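Local coordinates for V-type ATP synthase alpha chain (Nanoarchaeum equitans Kin4-M, PDB 5BN3), which belongs to the alpha/beta family of rotary ATP synthase subunits and holds ADP in a P-loop nucleotide-binding domain that is followed by a helical C-terminal domain, at residues D208-I213 and E447-L452; I442-E447 and E508-I513; K453-L458 and I483-F488. All blocks are in the same frame, centred on the assembly; numbering follows the deposited sequence.

Contact 1: residues D208-I213 and E447-L452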
loop_
_atom_site.group_PDB
_atom_site.type_symbol
_atom_site.label_atom_id
_atom_site.label_comp_id
_atom_site.label_asym_id
_atom_site.label_seq_id
_atom_site.Cartn_x
_atom_site.Cartn_y
_atom_site.Cartn_z
ATOM N N ASP A 208 7.676 3.813 -37.126
ATOM C CA ASP A 208 8.637 3.542 -38.196
ATOM C C ASP A 208 9.930 4.346 -38.071
ATOM O O ASP A 208 10.998 3.879 -38.465
ATOM C CB ASP A 208 7.997 3.767 -39.572
ATOM C CG ASP A 208 6.922 2.745 -39.890
ATOM O OD1 ASP A 208 6.877 1.697 -39.213
ATOM O OD2 ASP A 208 6.126 2.987 -40.824
ATOM N N ILE A 209 9.834 5.550 -37.517
ATOM C CA ILE A 209 10.996 6.425 -37.416
ATOM C C ILE A 209 11.471 6.604 -35.978
ATOM O O ILE A 209 12.653 6.423 -35.677
ATOM C CB ILE A 209 10.704 7.815 -38.011
ATOM C CG1 ILE A 209 10.227 7.682 -39.456
ATOM C CG2 ILE A 209 11.941 8.685 -37.952
ATOM C CD1 ILE A 209 11.250 7.059 -40.387
ATOM N N MET A 210 10.546 6.955 -35.092
ATOM C CA MET A 210 10.897 7.267 -33.712
ATOM C C MET A 210 11.337 6.042 -32.910
ATOM O O MET A 210 12.415 6.045 -32.321
ATOM C CB MET A 210 9.733 7.982 -33.021
ATOM C CG MET A 210 9.291 9.266 -33.710
ATOM S SD MET A 210 10.470 10.617 -33.489
ATOM C CE MET A 210 11.279 10.619 -35.080
ATOM N N PHE A 211 10.514 4.995 -32.896
ATOM C CA PHE A 211 10.834 3.801 -32.107
ATOM C C PHE A 211 10.726 2.489 -32.889
ATOM O O PHE A 211 10.027 1.570 -32.458
ATOM C CB PHE A 211 9.931 3.740 -30.868
ATOM C CG PHE A 211 9.890 5.027 -30.084
ATOM C CD1 PHE A 211 10.916 5.355 -29.211
ATOM C CD2 PHE A 211 8.825 5.908 -30.220
ATOM C CE1 PHE A 211 10.885 6.537 -28.488
ATOM C CE2 PHE A 211 8.786 7.092 -29.500
ATOM C CZ PHE A 211 9.819 7.405 -28.633
ATOM N N PRO A 212 11.448 2.376 -34.018
ATOM C CA PRO A 212 11.264 1.179 -34.843
ATOM C C PRO A 212 11.932 -0.056 -34.255
ATOM O O PRO A 212 12.915 0.065 -33.522
ATOM C CB PRO A 212 11.960 1.557 -36.153
ATOM C CG PRO A 212 13.052 2.478 -35.728
ATOM C CD PRO A 212 12.485 3.270 -34.570
ATOM N N ILE A 213 11.390 -1.229 -34.566
ATOM C CA ILE A 213 12.067 -2.483 -34.274
ATOM C C ILE A 213 12.481 -3.136 -35.586
ATOM O O ILE A 213 12.044 -2.721 -36.662
ATOM C CB ILE A 213 11.172 -3.466 -33.490
ATOM C CG1 ILE A 213 9.898 -3.790 -34.271
ATOM C CG2 ILE A 213 10.822 -2.901 -32.141
ATOM C CD1 ILE A 213 9.001 -4.805 -33.568
ATOM N N GLU A 447 16.874 15.503 -34.089
ATOM C CA GLU A 447 16.344 16.856 -33.989
ATOM C C GLU A 447 14.920 16.851 -33.436
ATOM O O GLU A 447 14.571 17.673 -32.585
ATOM C CB GLU A 447 16.376 17.502 -35.375
ATOM C CG GLU A 447 16.096 18.989 -35.412
ATOM C CD GLU A 447 16.214 19.549 -36.817
ATOM O OE1 GLU A 447 15.170 19.710 -37.486
ATOM O OE2 GLU A 447 17.352 19.822 -37.259
ATOM N N PHE A 448 14.100 15.925 -33.925
ATOM C CA PHE A 448 12.730 15.782 -33.438
ATOM C C PHE A 448 12.715 15.443 -31.950
ATOM O O PHE A 448 11.959 16.032 -31.180
ATOM C CB PHE A 448 11.978 14.707 -34.234
ATOM C CG PHE A 448 11.409 15.196 -35.543
ATOM C CD1 PHE A 448 11.832 16.393 -36.106
ATOM C CD2 PHE A 448 10.437 14.458 -36.203
ATOM C CE1 PHE A 448 11.299 16.839 -37.307
ATOM C CE2 PHE A 448 9.901 14.899 -37.404
ATOM C CZ PHE A 448 10.334 16.091 -37.956
ATOM N N PHE A 449 13.556 14.494 -31.551
ATOM C CA PHE A 449 13.661 14.110 -30.147
ATOM C C PHE A 449 14.126 15.280 -29.285
ATOM O O PHE A 449 13.627 15.483 -28.179
ATOM C CB PHE A 449 14.622 12.930 -29.987
ATOM C CG PHE A 449 13.980 11.586 -30.203
ATOM C CD1 PHE A 449 13.050 11.096 -29.296
ATOM C CD2 PHE A 449 14.324 10.802 -31.294
ATOM C CE1 PHE A 449 12.463 9.855 -29.482
ATOM C CE2 PHE A 449 13.740 9.559 -31.486
ATOM C CZ PHE A 449 12.809 9.086 -30.579
ATOM N N ALA A 450 15.083 16.048 -29.798
ATOM C CA ALA A 450 15.621 17.193 -29.066
ATOM C C ALA A 450 14.571 18.279 -28.842
ATOM O O ALA A 450 14.513 18.883 -27.770
ATOM C CB ALA A 450 16.831 17.765 -29.792
ATOM N N ILE A 451 13.747 18.525 -29.856
ATOM C CA ILE A 451 12.702 19.544 -29.776
ATOM C C ILE A 451 11.570 19.130 -28.833
ATOM O O ILE A 451 11.110 19.929 -28.015
ATOM C CB ILE A 451 12.140 19.869 -31.183
ATOM C CG1 ILE A 451 13.196 20.599 -32.019
ATOM C CG2 ILE A 451 10.877 20.702 -31.090
ATOM C CD1 ILE A 451 12.833 20.731 -33.485
ATOM N N LEU A 452 11.128 17.880 -28.948
ATOM C CA LEU A 452 10.074 17.350 -28.084
ATOM C C LEU A 452 10.503 17.347 -26.618
ATOM O O LEU A 452 9.695 17.609 -25.725
ATOM C CB LEU A 452 9.681 15.939 -28.530
ATOM C CG LEU A 452 9.024 15.839 -29.909
ATOM C CD1 LEU A 452 8.938 14.396 -30.379
ATOM C CD2 LEU A 452 7.645 16.464 -29.876
#
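M210 and F211 of 208-213 meet F448 and F449 on helix 441-458, an instance of how segments from two domains can meet through aromatic rings and a thioether, with no hydrogen bond between these two segments. M210 comes first along the chain. Bends at chi2 and chi3 lay its thioether across the contact, where SD sits over one face of the F449 ring, 4.3 Å from the ring centroid and 24° off the ring normal. This is a Met-aromatic contact, displaced toward the rim of the ring. Beyond the sulfur, CE of M210 touches CD2 of F448 at 4.1 Å, so the one side chain spans two successive phenylalanines. The backbone takes part as well: M210 O lies in the plane of the F449 ring, 3.5 Å from CZ, where the ring presents hydrogens rather than its electron-rich face. M210 O also accepts a hydrogen bond from NH2 of R445, one turn earlier on helix 441-458. F211 then supplies a third element. Its ring receives the edge of F449 in an offset edge-to-face stack, with the centroids 5.5 Å apart and the planes at 76°; CZ of F211 and CE1 of F449 approach to 3.7 Å. F449 is thereby held over a face by sulfur and at its edge by a carbonyl and a second ring, which should restrict its rotation. The contact links the nucleotide-binding domain to the C-terminal helical domain. Behind it, F448 packs edge-to-face on F488 of helix 472-489, and I209 reaches M510 of helix 503-523 and F434 of helix 427-437.

Contact 2: residues I442-E447 and E508-I513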
loop_
_atom_site.group_PDB
_atom_site.type_symbol
_atom_site.label_atom_id
_atom_site.label_comp_id
_atom_site.label_asym_id
_atom_site.label_seq_id
_atom_site.Cartn_x
_atom_site.Cartn_y
_atom_site.Cartn_z
ATOM N N ILE A 442 18.600 10.422 -40.002
ATOM C CA ILE A 442 19.208 10.178 -38.695
ATOM C C ILE A 442 19.368 11.489 -37.920
ATOM O O ILE A 442 19.069 11.552 -36.726
ATOM C CB ILE A 442 20.564 9.433 -38.813
ATOM C CG1 ILE A 442 20.338 7.974 -39.221
ATOM C CG2 ILE A 442 21.327 9.481 -37.502
ATOM C CD1 ILE A 442 21.574 7.098 -39.096
ATOM N N GLU A 443 19.820 12.537 -38.604
ATOM C CA GLU A 443 19.953 13.851 -37.978
ATOM C C GLU A 443 18.596 14.446 -37.605
ATOM O O GLU A 443 18.430 14.994 -36.515
ATOM C CB GLU A 443 20.700 14.825 -38.893
ATOM C CG GLU A 443 20.868 16.212 -38.279
ATOM C CD GLU A 443 21.200 17.283 -39.300
ATOM O OE1 GLU A 443 21.156 16.987 -40.514
ATOM O OE2 GLU A 443 21.500 18.425 -38.888
ATOM N N ILE A 444 17.636 14.348 -38.520
ATOM C CA ILE A 444 16.306 14.911 -38.305
ATOM C C ILE A 444 15.580 14.199 -37.162
ATOM O O ILE A 444 14.857 14.828 -36.385
ATOM C CB ILE A 444 15.457 14.866 -39.599
ATOM C CG1 ILE A 444 16.158 15.636 -40.722
ATOM C CG2 ILE A 444 14.083 15.455 -39.362
ATOM C CD1 ILE A 444 15.458 15.543 -42.068
ATOM N N ARG A 445 15.785 12.888 -37.058
ATOM C CA ARG A 445 15.223 12.104 -35.962
ATOM C C ARG A 445 15.740 12.619 -34.623
ATOM O O ARG A 445 14.961 12.850 -33.700
ATOM C CB ARG A 445 15.568 10.621 -36.134
ATOM C CG ARG A 445 15.016 9.708 -35.045
ATOM C CD ARG A 445 15.315 8.248 -35.358
ATOM N NE ARG A 445 14.894 7.344 -34.290
ATOM C CZ ARG A 445 15.693 6.919 -33.317
ATOM N NH1 ARG A 445 16.956 7.317 -33.273
ATOM N NH2 ARG A 445 15.230 6.097 -32.385
ATOM N N GLU A 446 17.055 12.805 -34.530
ATOM C CA GLU A 446 17.678 13.362 -33.330
ATOM C C GLU A 446 17.122 14.746 -33.027
ATOM O O GLU A 446 16.929 15.117 -31.869
ATOM C CB GLU A 446 19.195 13.462 -33.513
ATOM C CG GLU A 446 19.941 12.143 -33.419
ATOM C CD GLU A 446 21.440 12.320 -33.570
ATOM O OE1 GLU A 446 21.866 13.361 -34.118
ATOM O OE2 GLU A 446 22.194 11.422 -33.139
ATOM N N GLU A 447 16.874 15.503 -34.089
ATOM C CA GLU A 447 16.344 16.856 -33.989
ATOM C C GLU A 447 14.920 16.851 -33.436
ATOM O O GLU A 447 14.571 17.673 -32.585
ATOM C CB GLU A 447 16.376 17.502 -35.375
ATOM C CG GLU A 447 16.096 18.989 -35.412
ATOM C CD GLU A 447 16.214 19.549 -36.817
ATOM O OE1 GLU A 447 15.170 19.710 -37.486
ATOM O OE2 GLU A 447 17.352 19.822 -37.259
ATOM N N GLU A 508 9.262 12.678 -46.513
ATOM C CA GLU A 508 8.953 14.011 -47.027
ATOM C C GLU A 508 8.429 14.945 -45.945
ATOM O O GLU A 508 8.753 16.132 -45.935
ATOM C CB GLU A 508 7.953 13.931 -48.183
ATOM C CG GLU A 508 8.580 13.524 -49.504
ATOM C CD GLU A 508 9.659 14.488 -49.957
ATOM O OE1 GLU A 508 9.367 15.697 -50.079
ATOM O OE2 GLU A 508 10.802 14.040 -50.187
ATOM N N LEU A 509 7.620 14.404 -45.038
ATOM C CA LEU A 509 7.129 15.170 -43.899
ATOM C C LEU A 509 8.278 15.629 -43.006
ATOM O O LEU A 509 8.303 16.776 -42.562
ATOM C CB LEU A 509 6.125 14.349 -43.085
ATOM C CG LEU A 509 4.664 14.427 -43.526
ATOM C CD1 LEU A 509 3.782 13.542 -42.658
ATOM C CD2 LEU A 509 4.194 15.865 -43.467
ATOM N N MET A 510 9.224 14.730 -42.750
ATOM C CA MET A 510 10.393 15.053 -41.935
ATOM C C MET A 510 11.232 16.141 -42.605
ATOM O O MET A 510 11.725 17.053 -41.941
ATOM C CB MET A 510 11.250 13.801 -41.701
ATOM C CG MET A 510 10.526 12.659 -41.002
ATOM S SD MET A 510 11.546 11.184 -40.773
ATOM C CE MET A 510 12.805 11.828 -39.673
ATOM N N ARG A 511 11.377 16.041 -43.922
ATOM C CA ARG A 511 12.202 16.976 -44.684
ATOM C C ARG A 511 11.627 18.389 -44.726
ATOM O O ARG A 511 12.363 19.363 -44.590
ATOM C CB ARG A 511 12.431 16.450 -46.103
ATOM C CG ARG A 511 13.484 15.356 -46.184
ATOM C CD ARG A 511 13.607 14.791 -47.587
ATOM N NE ARG A 511 14.696 13.822 -47.677
ATOM C CZ ARG A 511 14.767 12.852 -48.582
ATOM N NH1 ARG A 511 13.803 12.710 -49.482
ATOM N NH2 ARG A 511 15.797 12.020 -48.582
ATOM N N ILE A 512 10.314 18.499 -44.905
ATOM C CA ILE A 512 9.669 19.809 -44.965
ATOM C C ILE A 512 9.597 20.475 -43.586
ATOM O O ILE A 512 9.711 21.697 -43.475
ATOM C CB ILE A 512 8.275 19.734 -45.639
ATOM C CG1 ILE A 512 7.706 21.136 -45.869
ATOM C CG2 ILE A 512 7.310 18.893 -44.818
ATOM C CD1 ILE A 512 8.590 22.015 -46.721
ATOM N N ILE A 513 9.428 19.669 -42.541
ATOM C CA ILE A 513 9.456 20.174 -41.172
ATOM C C ILE A 513 10.860 20.677 -40.833
ATOM O O ILE A 513 11.025 21.756 -40.264
ATOM C CB ILE A 513 9.034 19.085 -40.155
ATOM C CG1 ILE A 513 7.536 18.791 -40.273
ATOM C CG2 ILE A 513 9.347 19.520 -38.736
ATOM C CD1 ILE A 513 7.067 17.649 -39.389
#
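I444 and M510 form the close-packed centre where helix 441-458 crosses helix 503-523, and they illustrate how one pair of apolar side chains can fill the centre of a helix crossing. The axes of the two short segments pass 10.4 Å apart at an angle of 68°, and I444 and M510 have the nearest CA atoms, 6.9 Å from each other. Both side chains leave their helices toward the opposite one. The CG2 branch of I444 does most of the touching: it lies 3.9 Å from CE of M510 and 3.8 Å from M510 O, so it meets the methionine's methyl group and the backbone of its helix together. M510 runs straight through chi2 and then turns at chi3 (64°), which carries CE past I444 to within 4.1 Å of the backbone N of R445. The other branch of I444 reaches farther along helix 503-523, its CD1 standing 4.4 Å from CA of R511.

At R511 the packing gives way to a looser, solvent-exposed margin. The side chain of R511 starts away from helix 441-458, and its extended chain brings NH1 alongside OE2 of E508, in the plane of the guanidinium, forming a weak salt bridge of 3.4 Å within its own helix. R445 likewise directs its charge out of this crossing: NE and NH2 donate to the carbonyl oxygens of I209 and M210, and the guanidinium makes a cation-pi contact with W427. Both segments belong to the C-terminal helical domain. M510 and I513 rest on F488 of helix 472-489, I512 lies against I559 of helix 552-562, and L509 touches both F488 and F552, so helix 503-523 runs between those two helices.

Contact 3: residues K453-L458 and I483-F488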
loop_
_atom_site.group_PDB
_atom_site.type_symbol
_atom_site.label_atom_id
_atom_site.label_comp_id
_atom_site.label_asym_id
_atom_site.label_seq_id
_atom_site.Cartn_x
_atom_site.Cartn_y
_atom_site.Cartn_z
ATOM N N LYS A 453 11.778 17.054 -26.378
ATOM C CA LYS A 453 12.327 17.062 -25.025
ATOM C C LYS A 453 12.400 18.484 -24.475
ATOM O O LYS A 453 12.020 18.733 -23.332
ATOM C CB LYS A 453 13.715 16.411 -25.006
ATOM C CG LYS A 453 14.450 16.508 -23.669
ATOM C CD LYS A 453 13.697 15.794 -22.546
ATOM C CE LYS A 453 14.507 15.794 -21.253
ATOM N NZ LYS A 453 13.823 15.045 -20.162
ATOM N N ARG A 454 12.879 19.411 -25.300
ATOM C CA ARG A 454 13.006 20.809 -24.896
ATOM C C ARG A 454 11.639 21.425 -24.618
ATOM O O ARG A 454 11.470 22.162 -23.648
ATOM C CB ARG A 454 13.746 21.618 -25.966
ATOM C CG ARG A 454 14.120 23.032 -25.533
ATOM C CD ARG A 454 15.332 23.029 -24.609
ATOM N NE ARG A 454 15.546 24.318 -23.951
ATOM C CZ ARG A 454 15.234 24.566 -22.684
ATOM N NH1 ARG A 454 14.696 23.610 -21.937
ATOM N NH2 ARG A 454 15.460 25.761 -22.159
ATOM N N GLU A 455 10.666 21.117 -25.471
ATOM C CA GLU A 455 9.290 21.557 -25.255
ATOM C C GLU A 455 8.768 21.033 -23.921
ATOM O O GLU A 455 8.096 21.752 -23.181
ATOM C CB GLU A 455 8.383 21.082 -26.396
ATOM C CG GLU A 455 6.907 21.417 -26.193
ATOM C CD GLU A 455 6.013 20.877 -27.297
ATOM O OE1 GLU A 455 6.130 19.680 -27.636
ATOM O OE2 GLU A 455 5.185 21.654 -27.823
ATOM N N SER A 456 9.092 19.782 -23.615
ATOM C CA SER A 456 8.686 19.167 -22.358
ATOM C C SER A 456 9.280 19.900 -21.156
ATOM O O SER A 456 8.590 20.144 -20.165
ATOM C CB SER A 456 9.102 17.698 -22.337
ATOM O OG SER A 456 8.757 17.093 -21.106
ATOM N N GLU A 457 10.561 20.247 -21.251
ATOM C CA GLU A 457 11.243 20.996 -20.200
ATOM C C GLU A 457 10.589 22.354 -19.969
ATOM O O GLU A 457 10.588 22.868 -18.852
ATOM C CB GLU A 457 12.718 21.205 -20.564
ATOM C CG GLU A 457 13.546 19.931 -20.659
ATOM C CD GLU A 457 14.934 20.185 -21.223
ATOM O OE1 GLU A 457 15.241 21.352 -21.554
ATOM O OE2 GLU A 457 15.717 19.219 -21.340
ATOM N N LEU A 458 10.029 22.927 -21.032
ATOM C CA LEU A 458 9.495 24.288 -20.993
ATOM C C LEU A 458 8.067 24.391 -20.451
ATOM O O LEU A 458 7.669 25.441 -19.948
ATOM C CB LEU A 458 9.570 24.926 -22.386
ATOM C CG LEU A 458 10.962 25.285 -22.915
ATOM C CD1 LEU A 458 10.901 25.740 -24.363
ATOM C CD2 LEU A 458 11.581 26.367 -22.059
ATOM N N ILE A 483 4.127 21.436 -34.278
ATOM C CA ILE A 483 4.151 20.981 -35.665
ATOM C C ILE A 483 4.484 19.492 -35.758
ATOM O O ILE A 483 3.858 18.750 -36.518
ATOM C CB ILE A 483 5.173 21.785 -36.498
ATOM C CG1 ILE A 483 4.779 23.264 -36.545
ATOM C CG2 ILE A 483 5.269 21.237 -37.911
ATOM C CD1 ILE A 483 5.752 24.124 -37.323
ATOM N N ILE A 484 5.474 19.063 -34.981
ATOM C CA ILE A 484 5.876 17.661 -34.954
ATOM C C ILE A 484 4.759 16.786 -34.382
ATOM O O ILE A 484 4.461 15.718 -34.921
ATOM C CB ILE A 484 7.180 17.477 -34.142
ATOM C CG1 ILE A 484 8.349 18.161 -34.861
ATOM C CG2 ILE A 484 7.483 16.002 -33.932
ATOM C CD1 ILE A 484 9.566 18.399 -33.986
ATOM N N ARG A 485 4.136 17.245 -33.300
ATOM C CA ARG A 485 3.049 16.500 -32.669
ATOM C C ARG A 485 1.803 16.417 -33.549
ATOM O O ARG A 485 1.273 15.330 -33.774
ATOM C CB ARG A 485 2.700 17.102 -31.303
ATOM C CG ARG A 485 3.714 16.789 -30.206
ATOM C CD ARG A 485 3.285 17.339 -28.848
ATOM N NE ARG A 485 3.421 18.792 -28.756
ATOM C CZ ARG A 485 2.415 19.648 -28.890
ATOM N NH1 ARG A 485 1.188 19.202 -29.119
ATOM N NH2 ARG A 485 2.632 20.952 -28.791
ATOM N N GLU A 486 1.345 17.559 -34.056
ATOM C CA GLU A 486 0.096 17.609 -34.819
ATOM C C GLU A 486 0.250 17.236 -36.292
ATOM O O GLU A 486 -0.722 16.848 -36.939
ATOM C CB GLU A 486 -0.561 18.993 -34.697
ATOM C CG GLU A 486 -1.063 19.336 -33.299
ATOM C CD GLU A 486 -1.751 20.692 -33.237
ATOM O OE1 GLU A 486 -1.837 21.372 -34.282
ATOM O OE2 GLU A 486 -2.208 21.077 -32.139
ATOM N N GLY A 487 1.464 17.354 -36.823
ATOM C CA GLY A 487 1.689 17.110 -38.237
ATOM C C GLY A 487 2.443 15.836 -38.571
ATOM O O GLY A 487 2.407 15.379 -39.713
ATOM N N PHE A 488 3.120 15.256 -37.582
ATOM C CA PHE A 488 3.937 14.069 -37.822
ATOM C C PHE A 488 3.573 12.886 -36.920
ATOM O O PHE A 488 3.288 11.791 -37.405
ATOM C CB PHE A 488 5.420 14.412 -37.669
ATOM C CG PHE A 488 6.340 13.281 -38.014
ATOM C CD1 PHE A 488 6.560 12.933 -39.336
ATOM C CD2 PHE A 488 6.993 12.571 -37.017
ATOM C CE1 PHE A 488 7.408 11.892 -39.660
ATOM C CE2 PHE A 488 7.843 11.530 -37.335
ATOM C CZ PHE A 488 8.051 11.189 -38.658
#
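E455 extends its carboxylate toward R485 through a side chain with CG anti to the backbone N (chi1 176°) and no turn at chi2, while R485 bends at chi3 (-73°) to present one side of its guanidinium to the approaching acid. The two chains come from opposite directions and bridge a considerable gap: even E455 and R485, the residues with the nearest CA atoms, are 10.9 Å apart at those atoms. The result is a worked case of the bidentate, side-on salt bridge. NE of R485 donates to OE1 of E455 at 3.1 Å, and NH2 donates to OE2 at 2.8 Å, each bond being close to straight. Both carboxylate oxygens are met on their syn side, and both lie near the guanidinium plane, at the edge that carries NE and NH2. The pairing is nevertheless twisted rather than flat, because the planes of the two groups are 37° apart and the nitrogens stand somewhat out of the carboxylate plane.

Around this bridge the aliphatic part of R485 packs on L452, and the arginine also touches H413 and Y419 in nearby loops; E455 lies against L478 of helix 472-489. On the same turn of helix 441-458, K453 points elsewhere, making a salt bridge with D308 of the neighbouring NEQ263 chain. Within the C-terminal helical domain, then, helices 441-458 and 472-489 are joined here by charge, with little apolar surface between the two segments. Two donors fix the rotation of the carboxylate about its last bond, and a buried glutamate so gripped would probably remain ionised, its charge balanced by that of the arginine.

Overall arrangement
From the N terminus, 208-213 comes first, in the nucleotide-binding domain, and contact 1 closes a loop of 233 residues when helix 441-458 arrives. Contact 2 opens on that helix just before contact 1 has closed; the two cross and share E447. Contact 3 begins immediately afterwards, in series with contact 1, and closes a short 24-residue loop at helix 472-489. That loop lies wholly within the 60-residue one that contact 2 completes at helix 503-523. Helix 441-458 thus serves all three contacts in succession: contact 1 ties the C-terminal domain to the nucleotide-binding domain, whereas contacts 2 and 3 gather the helices of the C-terminal domain.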